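Local coordinates for protein oxidized polyvinyl alcohol hydrolase (Pseudomonas sp., PDB 3WL6) that hydrolyses beta-diketones such as 4,6-nonanedione, and cleaves oxidized polyvinyl alcohol in the second step of polyvinyl alcohol degradation, at residues L171-I176 against N192-G197; V244-V249 against Q289-H294; Y31-G36 against R48-Y53. All coordinates share one frame; numbering follows the deposited sequence.

Overall arrangement
Followed from the N terminus, the contacts close three loops in series, contact 3 first, then contact 1, then contact 2; none nests in or crosses another. All three belong to one mixed, largely parallel sheet of the alpha/beta-hydrolase kind. Contact 3 ties the chain just before strand 36-43 to strand 46-53, across the hairpin those strands form, at one margin. Contact 1 joins neighbouring strands 170-176 and 196-200 across helix 178-189, and contact 2 joins 247-253 to 292-298 toward the other margin. Contacts 1 and 2 touch through the shared neighbours 196-200 and 247-253, where A195 O and I248 N lie 3.0 Å apart, probably hydrogen-bonded. Contacts 2 and 3 have centres about 29 Å apart.

Contact 1 of 3, residues L171-I176 against N192-G197; sequences LFLGGI and NFWAGG
A beta-alpha-beta crossover, strand 170-176, helix 178-189 and strand 196-200, brings L171-L173 beside W194-G197, the loop residues W194 and A195 leading into the second strand. The first strand runs toward S177, in a GxSxG sequence consistent with the nucleophile elbow of alpha/beta-hydrolases. A195 N donates to L171 O at 2.8 Å, a fairly straight bond (163° at the hydrogen) whose donor is tilted a little from the carbonyl plane. One residue pair further on, the return bond from L173 N to G196 O is weak at 3.3 Å. A water accepts from L171 N and donates to F193 O, spanning the segments just before the strands pair.

On one side of the strands L173 CG sits over the six-membered ring of W194, 3.7 Å from its centroid and almost on the ring normal. Over the opposite face lies the edge of F193, at CD2, so the indole is held between leucine and phenylalanine. L173 reaches the indole with CG wedged between its backbone N and carbonyl carbon, and a chi2 of 18°, close to eclipsed, suggests strain. F193 turns a face to L171, whose CD1 lies toward the ring rim, 3.8 Å from F193 CZ. On the other side of the strands F172 directs CE1 at A195 CB, 3.5 Å away, while the edge of its ring runs beside G196 CA.

A186 of helix 178-189 and F153 and V157 of helix 148-160 also touch W194. Every touching residue is buried, and the side-chain atoms that meet are all carbon. Between these two segments the pairing therefore rests on one firm and one weak backbone bond, L173 bonding on to L198, with CH-pi contacts and close apolar fit fixing the aromatic side chains.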
loop_
_atom_site.group_PDB
_atom_site.type_symbol
_atom_site.label_atom_id
_atom_site.label_comp_id
_atom_site.label_asym_id
_atom_site.label_seq_id
_atom_site.Cartn_x
_atom_site.Cartn_y
_atom_site.Cartn_z
ATOM N N LEU A 171 -10.262 -1.924 9.017
ATOM C CA LEU A 171 -9.066 -2.717 8.675
ATOM C C LEU A 171 -8.344 -1.928 7.567
ATOM O O LEU A 171 -8.836 -1.826 6.438
ATOM C CB LEU A 171 -9.493 -4.085 8.168
ATOM C CG LEU A 171 -10.379 -4.861 9.158
ATOM C CD1 LEU A 171 -10.768 -6.176 8.499
ATOM C CD2 LEU A 171 -9.623 -5.102 10.474
ATOM N N PHE A 172 -7.187 -1.352 7.916
ATOM C CA PHE A 172 -6.437 -0.513 6.997
ATOM C C PHE A 172 -5.061 -1.015 6.678
ATOM O O PHE A 172 -4.414 -1.594 7.540
ATOM C CB PHE A 172 -6.287 0.883 7.600
ATOM C CG PHE A 172 -7.584 1.548 7.873
ATOM C CD1 PHE A 172 -8.412 1.934 6.833
ATOM C CD2 PHE A 172 -8.001 1.772 9.195
ATOM C CE1 PHE A 172 -9.641 2.534 7.113
ATOM C CE2 PHE A 172 -9.234 2.375 9.462
ATOM C CZ PHE A 172 -10.036 2.745 8.427
ATOM N N LEU A 173 -4.631 -0.841 5.429
ATOM C CA LEU A 173 -3.249 -1.230 5.114
ATOM C C LEU A 173 -2.571 -0.126 4.375
ATOM O O LEU A 173 -3.218 0.781 3.869
ATOM C CB LEU A 173 -3.128 -2.554 4.322
ATOM C CG LEU A 173 -3.882 -2.947 3.058
ATOM C CD1 LEU A 173 -4.501 -1.817 2.324
ATOM C CD2 LEU A 173 -2.962 -3.842 2.244
ATOM N N GLY A 174 -1.236 -0.162 4.349
ATOM C CA GLY A 174 -0.538 0.917 3.683
ATOM C C GLY A 174 0.935 0.618 3.676
ATOM O O GLY A 174 1.383 -0.329 4.314
ATOM N N GLY A 175 1.675 1.419 2.938
ATOM C CA GLY A 175 3.092 1.154 2.862
ATOM C C GLY A 175 3.780 2.163 1.981
ATOM O O GLY A 175 3.174 3.020 1.352
ATOM N N ILE A 176 5.098 2.009 1.918
ATOM C CA ILE A 176 5.927 2.923 1.149
ATOM C C ILE A 176 6.556 2.245 -0.073
ATOM O O ILE A 176 6.951 1.088 0.006
ATOM C CB ILE A 176 7.092 3.445 2.073
ATOM C CG1 ILE A 176 8.048 4.366 1.294
ATOM C CG2 ILE A 176 7.892 2.251 2.642
ATOM C CD1 ILE A 176 7.355 5.625 0.743
ATOM N N ASN A 192 -13.684 -5.293 -0.835
ATOM C CA ASN A 192 -14.796 -5.638 0.029
ATOM C C ASN A 192 -14.311 -6.171 1.383
ATOM O O ASN A 192 -15.113 -6.622 2.211
ATOM C CB ASN A 192 -15.717 -6.638 -0.666
ATOM C CG ASN A 192 -16.358 -6.023 -1.879
ATOM O OD1 ASN A 192 -17.112 -5.054 -1.768
ATOM N ND2 ASN A 192 -16.032 -6.549 -3.046
ATOM N N PHE A 193 -13.000 -6.063 1.633
ATOM C CA PHE A 193 -12.433 -6.504 2.916
ATOM C C PHE A 193 -11.866 -5.284 3.649
ATOM O O PHE A 193 -12.352 -4.893 4.720
ATOM C CB PHE A 193 -11.314 -7.532 2.686
ATOM C CG PHE A 193 -10.682 -8.051 3.958
ATOM C CD1 PHE A 193 -11.348 -8.953 4.773
ATOM C CD2 PHE A 193 -9.405 -7.619 4.340
ATOM C CE1 PHE A 193 -10.760 -9.432 5.963
ATOM C CE2 PHE A 193 -8.812 -8.083 5.514
ATOM C CZ PHE A 193 -9.491 -8.997 6.334
ATOM N N TRP A 194 -10.825 -4.705 3.077
ATOM C CA TRP A 194 -10.203 -3.529 3.672
ATOM C C TRP A 194 -11.155 -2.346 3.713
ATOM O O TRP A 194 -11.959 -2.183 2.818
ATOM C CB TRP A 194 -8.973 -3.099 2.868
ATOM C CG TRP A 194 -7.983 -4.199 2.688
ATOM C CD1 TRP A 194 -7.763 -4.936 1.554
ATOM C CD2 TRP A 194 -7.114 -4.737 3.692
ATOM N NE1 TRP A 194 -6.812 -5.908 1.796
ATOM C CE2 TRP A 194 -6.404 -5.809 3.102
ATOM C CE3 TRP A 194 -6.874 -4.419 5.041
ATOM C CZ2 TRP A 194 -5.463 -6.587 3.819
ATOM C CZ3 TRP A 194 -5.934 -5.186 5.761
ATOM C CH2 TRP A 194 -5.243 -6.260 5.144
ATOM N N ALA A 195 -11.036 -1.504 4.749
ATOM C CA ALA A 195 -11.845 -0.294 4.851
ATOM C C ALA A 195 -11.122 0.850 4.128
ATOM O O ALA A 195 -11.721 1.880 3.819
ATOM C CB ALA A 195 -12.066 0.098 6.329
ATOM N N GLY A 196 -9.837 0.653 3.832
ATOM C CA GLY A 196 -9.092 1.717 3.189
ATOM C C GLY A 196 -7.602 1.501 3.272
ATOM O O GLY A 196 -7.145 0.477 3.736
ATOM N N GLY A 197 -6.850 2.472 2.794
ATOM C CA GLY A 197 -5.415 2.303 2.809
ATOM C C GLY A 197 -4.654 3.588 2.622
ATOM O O GLY A 197 -5.201 4.648 2.296
HETATM O O HOH W 1 -12.560 -3.097 7.148
#

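Contact 2 of 3, residues V244-V249 against Q289-H294; sequences VGPLIV and QPDVVH
V293 O takes the shortest sound bond here, from V249 N at 2.8 Å, arriving nearly along the C=O axis; the CA-H of I248 adds a second, weaker contact to the same oxygen at 3.2 Å. Two more backbone bonds continue the parallel pairing: V293 N to L247 O at 3.0 Å and L247 N to D291 O at 3.1 Å. Both of these donors stand some 20° or more out of the acceptor's carbonyl plane.

At the strand entrance D291 turns its acid group toward the backbone of V244 and G245. With CG set between backbone N and carbonyl carbon (chi1 52°), OD2 falls 2.4 Å from V244 O. So short a separation is doubtful as modelled, but would fit an acid that probably keeps its proton. D291 follows P290 in a type I turn running from Q289 to V292, which swings the chain from helix 275-288 into the strand.

Valine methyls fill one side of the pair. V292 splits its branches, CG2 meeting V244 CG2 at 3.7 Å and CG1 meeting V249 CG2 at 4.0 Å. On the other side I248 and V293 lie alongside, pointing the same way, with I248 CD1 against V293 CG1.

Strand 196-200 flanks 247-253 through I248, whose backbone bonds to A195 and G197, and strand 343-346 is the next neighbour of 292-298. Helix 275-288 covers the side of V249 and H294 with F286, and H294 also approaches S283, a charge-relay residue by similarity, to about 3 Å between nearest side-chain atoms.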
loop_
_atom_site.group_PDB
_atom_site.type_symbol
_atom_site.label_atom_id
_atom_site.label_comp_id
_atom_site.label_asym_id
_atom_site.label_seq_id
_atom_site.Cartn_x
_atom_site.Cartn_y
_atom_site.Cartn_z
ATOM N N VAL A 244 -15.804 -0.571 -7.014
ATOM C CA VAL A 244 -15.116 -1.186 -5.893
ATOM C C VAL A 244 -15.973 -0.957 -4.650
ATOM O O VAL A 244 -16.874 -0.098 -4.650
ATOM C CB VAL A 244 -13.696 -0.597 -5.629
ATOM C CG1 VAL A 244 -12.760 -0.951 -6.778
ATOM C CG2 VAL A 244 -13.763 0.896 -5.429
ATOM N N GLY A 245 -15.701 -1.751 -3.620
ATOM C CA GLY A 245 -16.391 -1.652 -2.345
ATOM C C GLY A 245 -16.035 -0.335 -1.664
ATOM O O GLY A 245 -15.150 0.388 -2.098
ATOM N N PRO A 246 -16.711 -0.015 -0.569
ATOM C CA PRO A 246 -16.489 1.236 0.167
ATOM C C PRO A 246 -15.124 1.351 0.825
ATOM O O PRO A 246 -14.745 0.499 1.601
ATOM C CB PRO A 246 -17.600 1.247 1.209
ATOM C CG PRO A 246 -18.560 0.154 0.774
ATOM C CD PRO A 246 -17.718 -0.866 0.074
ATOM N N LEU A 247 -14.441 2.458 0.539
ATOM C CA LEU A 247 -13.109 2.679 1.077
ATOM C C LEU A 247 -12.829 4.136 1.332
ATOM O O LEU A 247 -13.558 5.015 0.865
ATOM C CB LEU A 247 -12.062 2.274 0.017
ATOM C CG LEU A 247 -12.056 0.875 -0.584
ATOM C CD1 LEU A 247 -11.071 0.844 -1.813
ATOM C CD2 LEU A 247 -11.621 -0.140 0.486
ATOM N N ILE A 248 -11.741 4.370 2.070
ATOM C CA ILE A 248 -11.161 5.702 2.163
ATOM C C ILE A 248 -9.693 5.417 1.790
ATOM O O ILE A 248 -9.070 4.475 2.318
ATOM C CB ILE A 248 -11.285 6.392 3.536
ATOM C CG1 ILE A 248 -10.407 7.651 3.501
ATOM C CG2 ILE A 248 -10.968 5.409 4.696
ATOM C CD1 ILE A 248 -10.787 8.637 4.593
ATOM N N VAL A 249 -9.190 6.146 0.800
ATOM C CA VAL A 249 -7.817 5.962 0.326
ATOM C C VAL A 249 -7.077 7.273 0.408
ATOM O O VAL A 249 -7.554 8.310 -0.097
ATOM C CB VAL A 249 -7.808 5.441 -1.147
ATOM C CG1 VAL A 249 -6.366 5.262 -1.669
ATOM C CG2 VAL A 249 -8.564 4.126 -1.226
ATOM N N GLN A 289 -14.460 6.828 -8.059
ATOM C CA GLN A 289 -15.369 5.857 -7.464
ATOM C C GLN A 289 -16.322 6.527 -6.499
ATOM O O GLN A 289 -15.911 7.260 -5.581
ATOM C CB GLN A 289 -14.566 4.761 -6.784
ATOM C CG GLN A 289 -13.785 3.967 -7.789
ATOM C CD GLN A 289 -14.693 3.121 -8.650
ATOM O OE1 GLN A 289 -14.417 2.872 -9.830
ATOM N NE2 GLN A 289 -15.770 2.655 -8.062
ATOM N N PRO A 290 -17.623 6.286 -6.666
ATOM C CA PRO A 290 -18.591 6.927 -5.772
ATOM C C PRO A 290 -18.577 6.548 -4.295
ATOM O O PRO A 290 -18.974 7.344 -3.449
ATOM C CB PRO A 290 -19.935 6.602 -6.434
ATOM C CG PRO A 290 -19.668 5.255 -7.055
ATOM C CD PRO A 290 -18.300 5.428 -7.664
ATOM N N ASP A 291 -18.163 5.329 -3.998
ATOM C CA ASP A 291 -18.135 4.885 -2.613
ATOM C C ASP A 291 -16.729 4.950 -2.033
ATOM O O ASP A 291 -16.440 4.311 -1.023
ATOM C CB ASP A 291 -18.674 3.474 -2.497
ATOM C CG ASP A 291 -18.014 2.523 -3.444
ATOM O OD1 ASP A 291 -17.348 2.960 -4.435
ATOM O OD2 ASP A 291 -18.181 1.315 -3.193
ATOM N N VAL A 292 -15.874 5.739 -2.658
ATOM C CA VAL A 292 -14.514 5.887 -2.128
ATOM C C VAL A 292 -14.207 7.324 -1.830
ATOM O O VAL A 292 -14.403 8.199 -2.678
ATOM C CB VAL A 292 -13.436 5.422 -3.127
ATOM C CG1 VAL A 292 -12.030 5.710 -2.532
ATOM C CG2 VAL A 292 -13.604 3.950 -3.434
ATOM N N VAL A 293 -13.741 7.589 -0.617
ATOM C CA VAL A 293 -13.315 8.937 -0.289
ATOM C C VAL A 293 -11.810 8.909 -0.590
ATOM O O VAL A 293 -11.083 8.109 0.001
ATOM C CB VAL A 293 -13.471 9.234 1.205
ATOM C CG1 VAL A 293 -12.727 10.545 1.556
ATOM C CG2 VAL A 293 -14.957 9.334 1.557
ATOM N N HIS A 294 -11.350 9.736 -1.516
ATOM C CA HIS A 294 -9.923 9.771 -1.805
ATOM C C HIS A 294 -9.311 11.083 -1.301
ATOM O O HIS A 294 -9.821 12.174 -1.578
ATOM C CB HIS A 294 -9.626 9.641 -3.299
ATOM C CG HIS A 294 -8.156 9.743 -3.605
ATOM N ND1 HIS A 294 -7.292 8.672 -3.509
ATOM C CD2 HIS A 294 -7.382 10.830 -3.826
ATOM C CE1 HIS A 294 -6.052 9.091 -3.650
ATOM N NE2 HIS A 294 -6.075 10.396 -3.839
#

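Contact 3 of 3, residues Y31-G36 against R48-Y53; sequences YEVKEG and RAFIVY
G36 and V52 supply the two backbone hydrogen bonds of the contact, an antiparallel hydrogen-bonded pair. G36 N donates to V52 O at 2.8 Å, lying in the carbonyl plane on a lone pair. V52 N answers to G36 O at 2.9 Å, but comes from above that carbonyl plane, 36° out of it, and so misses the lone pair. The same oxygen is also approached by I51 CA at 3.2 Å, a CA-H...O contact that adds to its grip. G36 turns here with a positive phi of 87°, bending the chain out of the preceding loop and into the strand.

Among polar side chains, K34 folds back so that NZ donates to the carbonyl oxygen E35 O at 2.9 Å; NZ also reaches L37 O, so the lysine bridges the carbonyl oxygens on either side of G36 in the sequence. Y31 OH is bonded to V39 O further along the first strand.

Apolar contacts precede the pairing. F50, its CG placed between the backbone N and the carbonyl carbon (chi1 56°), tips its ring toward the loop, where V33 CG2 meets the rim at CZ, 4.0 Å away and near the ring plane. Y31 CE1 stands 4.3 Å from that same F50 CZ, and both rings also meet F41 edge-to-face. V33 sends its other methyl, CG1, toward V52 CG2 at 4.4 Å, a looser touch. On helix 148-160, M156 and V160 touch F50 and C159 touches V33; C159 is disulfide-bonded to C27.

The whole is the open end of a beta hairpin, strands 36-43 and 46-53, where the loop before 36-43 is brought onto 46-53, with 36-43 an outermost strand of the sheet; such an antiparallel N-terminal pair is characteristic of the alpha/beta-hydrolase fold.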
loop_
_atom_site.group_PDB
_atom_site.type_symbol
_atom_site.label_atom_id
_atom_site.label_comp_id
_atom_site.label_asym_id
_atom_site.label_seq_id
_atom_site.Cartn_x
_atom_site.Cartn_y
_atom_site.Cartn_z
ATOM N N TYR A 31 -3.744 -22.757 13.424
ATOM C CA TYR A 31 -2.631 -21.862 13.736
ATOM C C TYR A 31 -2.959 -21.049 14.987
ATOM O O TYR A 31 -4.060 -20.550 15.134
ATOM C CB TYR A 31 -2.391 -20.923 12.558
ATOM C CG TYR A 31 -1.097 -20.142 12.641
ATOM C CD1 TYR A 31 -1.047 -18.901 13.266
ATOM C CD2 TYR A 31 0.064 -20.660 12.102
ATOM C CE1 TYR A 31 0.157 -18.178 13.353
ATOM C CE2 TYR A 31 1.276 -19.948 12.174
ATOM C CZ TYR A 31 1.296 -18.710 12.807
ATOM O OH TYR A 31 2.503 -18.039 12.900
ATOM N N GLU A 32 -1.991 -20.907 15.881
ATOM C CA GLU A 32 -2.195 -20.141 17.099
ATOM C C GLU A 32 -1.356 -18.866 17.028
ATOM O O GLU A 32 -0.137 -18.933 17.107
ATOM C CB GLU A 32 -1.774 -20.984 18.308
ATOM C CG GLU A 32 -2.391 -22.397 18.317
ATOM C CD GLU A 32 -2.170 -23.126 19.642
ATOM O OE1 GLU A 32 -2.508 -22.538 20.697
ATOM O OE2 GLU A 32 -1.667 -24.273 19.636
ATOM N N VAL A 33 -2.009 -17.722 16.848
ATOM C CA VAL A 33 -1.324 -16.423 16.763
ATOM C C VAL A 33 -0.819 -15.990 18.123
ATOM O O VAL A 33 -1.380 -16.360 19.139
ATOM C CB VAL A 33 -2.279 -15.310 16.221
ATOM C CG1 VAL A 33 -1.746 -13.916 16.547
ATOM C CG2 VAL A 33 -2.376 -15.408 14.741
ATOM N N LYS A 34 0.245 -15.201 18.138
ATOM C CA LYS A 34 0.807 -14.700 19.380
ATOM C C LYS A 34 1.236 -13.275 19.157
ATOM O O LYS A 34 1.299 -12.809 18.026
ATOM C CB LYS A 34 2.041 -15.517 19.783
ATOM C CG LYS A 34 3.088 -15.604 18.687
ATOM C CD LYS A 34 4.368 -16.347 19.115
ATOM C CE LYS A 34 5.299 -15.465 19.945
ATOM N NZ LYS A 34 6.023 -14.369 19.156
ATOM N N GLU A 35 1.499 -12.577 20.254
ATOM C CA GLU A 35 2.018 -11.227 20.185
ATOM C C GLU A 35 3.436 -11.326 19.628
ATOM O O GLU A 35 4.144 -12.300 19.878
ATOM C CB GLU A 35 2.072 -10.611 21.584
ATOM C CG GLU A 35 2.788 -9.274 21.655
ATOM C CD GLU A 35 2.503 -8.545 22.955
ATOM O OE1 GLU A 35 2.001 -9.193 23.886
ATOM O OE2 GLU A 35 2.786 -7.335 23.061
ATOM N N GLY A 36 3.856 -10.340 18.843
ATOM C CA GLY A 36 5.204 -10.367 18.319
ATOM C C GLY A 36 5.346 -11.124 17.019
ATOM O O GLY A 36 4.423 -11.152 16.213
ATOM N N ARG A 48 4.607 -18.152 5.691
ATOM C CA ARG A 48 4.787 -16.717 5.861
ATOM C C ARG A 48 4.950 -16.297 7.304
ATOM O O ARG A 48 4.655 -17.049 8.232
ATOM C CB ARG A 48 3.586 -15.975 5.269
ATOM C CG ARG A 48 3.220 -16.359 3.816
ATOM C CD ARG A 48 4.293 -15.992 2.797
ATOM N NE ARG A 48 4.624 -14.556 2.849
ATOM C CZ ARG A 48 4.159 -13.627 2.021
ATOM N NH1 ARG A 48 3.312 -13.933 1.039
ATOM N NH2 ARG A 48 4.573 -12.372 2.153
ATOM N N ALA A 49 5.428 -15.066 7.482
ATOM C CA ALA A 49 5.635 -14.510 8.814
ATOM C C ALA A 49 5.045 -13.104 8.889
ATOM O O ALA A 49 4.880 -12.442 7.878
ATOM C CB ALA A 49 7.133 -14.414 9.153
ATOM N N PHE A 50 4.727 -12.688 10.106
ATOM C CA PHE A 50 4.203 -11.347 10.347
ATOM C C PHE A 50 4.366 -11.022 11.837
ATOM O O PHE A 50 4.501 -11.918 12.675
ATOM C CB PHE A 50 2.721 -11.252 9.920
ATOM C CG PHE A 50 1.802 -12.279 10.577
ATOM C CD1 PHE A 50 1.592 -13.526 9.992
ATOM C CD2 PHE A 50 1.144 -11.976 11.766
ATOM C CE1 PHE A 50 0.717 -14.473 10.596
ATOM C CE2 PHE A 50 0.286 -12.901 12.372
ATOM C CZ PHE A 50 0.072 -14.152 11.784
ATOM N N ILE A 51 4.357 -9.732 12.167
ATOM C CA ILE A 51 4.560 -9.307 13.551
ATOM C C ILE A 51 3.327 -8.583 14.049
ATOM O O ILE A 51 2.776 -7.722 13.353
ATOM C CB ILE A 51 5.772 -8.374 13.623
ATOM C CG1 ILE A 51 7.029 -9.142 13.188
ATOM C CG2 ILE A 51 5.959 -7.898 15.052
ATOM C CD1 ILE A 51 8.230 -8.238 12.930
ATOM N N VAL A 52 2.861 -8.945 15.237
ATOM C CA VAL A 52 1.665 -8.279 15.781
ATOM C C VAL A 52 2.015 -7.451 17.015
ATOM O O VAL A 52 2.675 -7.947 17.945
ATOM C CB VAL A 52 0.614 -9.286 16.264
ATOM C CG1 VAL A 52 -0.627 -8.522 16.825
ATOM C CG2 VAL A 52 0.235 -10.231 15.128
ATOM N N TYR A 53 1.576 -6.199 17.007
ATOM C CA TYR A 53 1.712 -5.306 18.152
ATOM C C TYR A 53 0.265 -4.971 18.513
ATOM O O TYR A 53 -0.360 -4.129 17.877
ATOM C CB TYR A 53 2.432 -3.990 17.803
ATOM C CG TYR A 53 3.947 -4.062 17.622
ATOM C CD1 TYR A 53 4.517 -4.440 16.407
ATOM C CD2 TYR A 53 4.805 -3.748 18.679
ATOM C CE1 TYR A 53 5.922 -4.503 16.263
ATOM C CE2 TYR A 53 6.205 -3.815 18.533
ATOM C CZ TYR A 53 6.749 -4.195 17.334
ATOM O OH TYR A 53 8.150 -4.290 17.208
#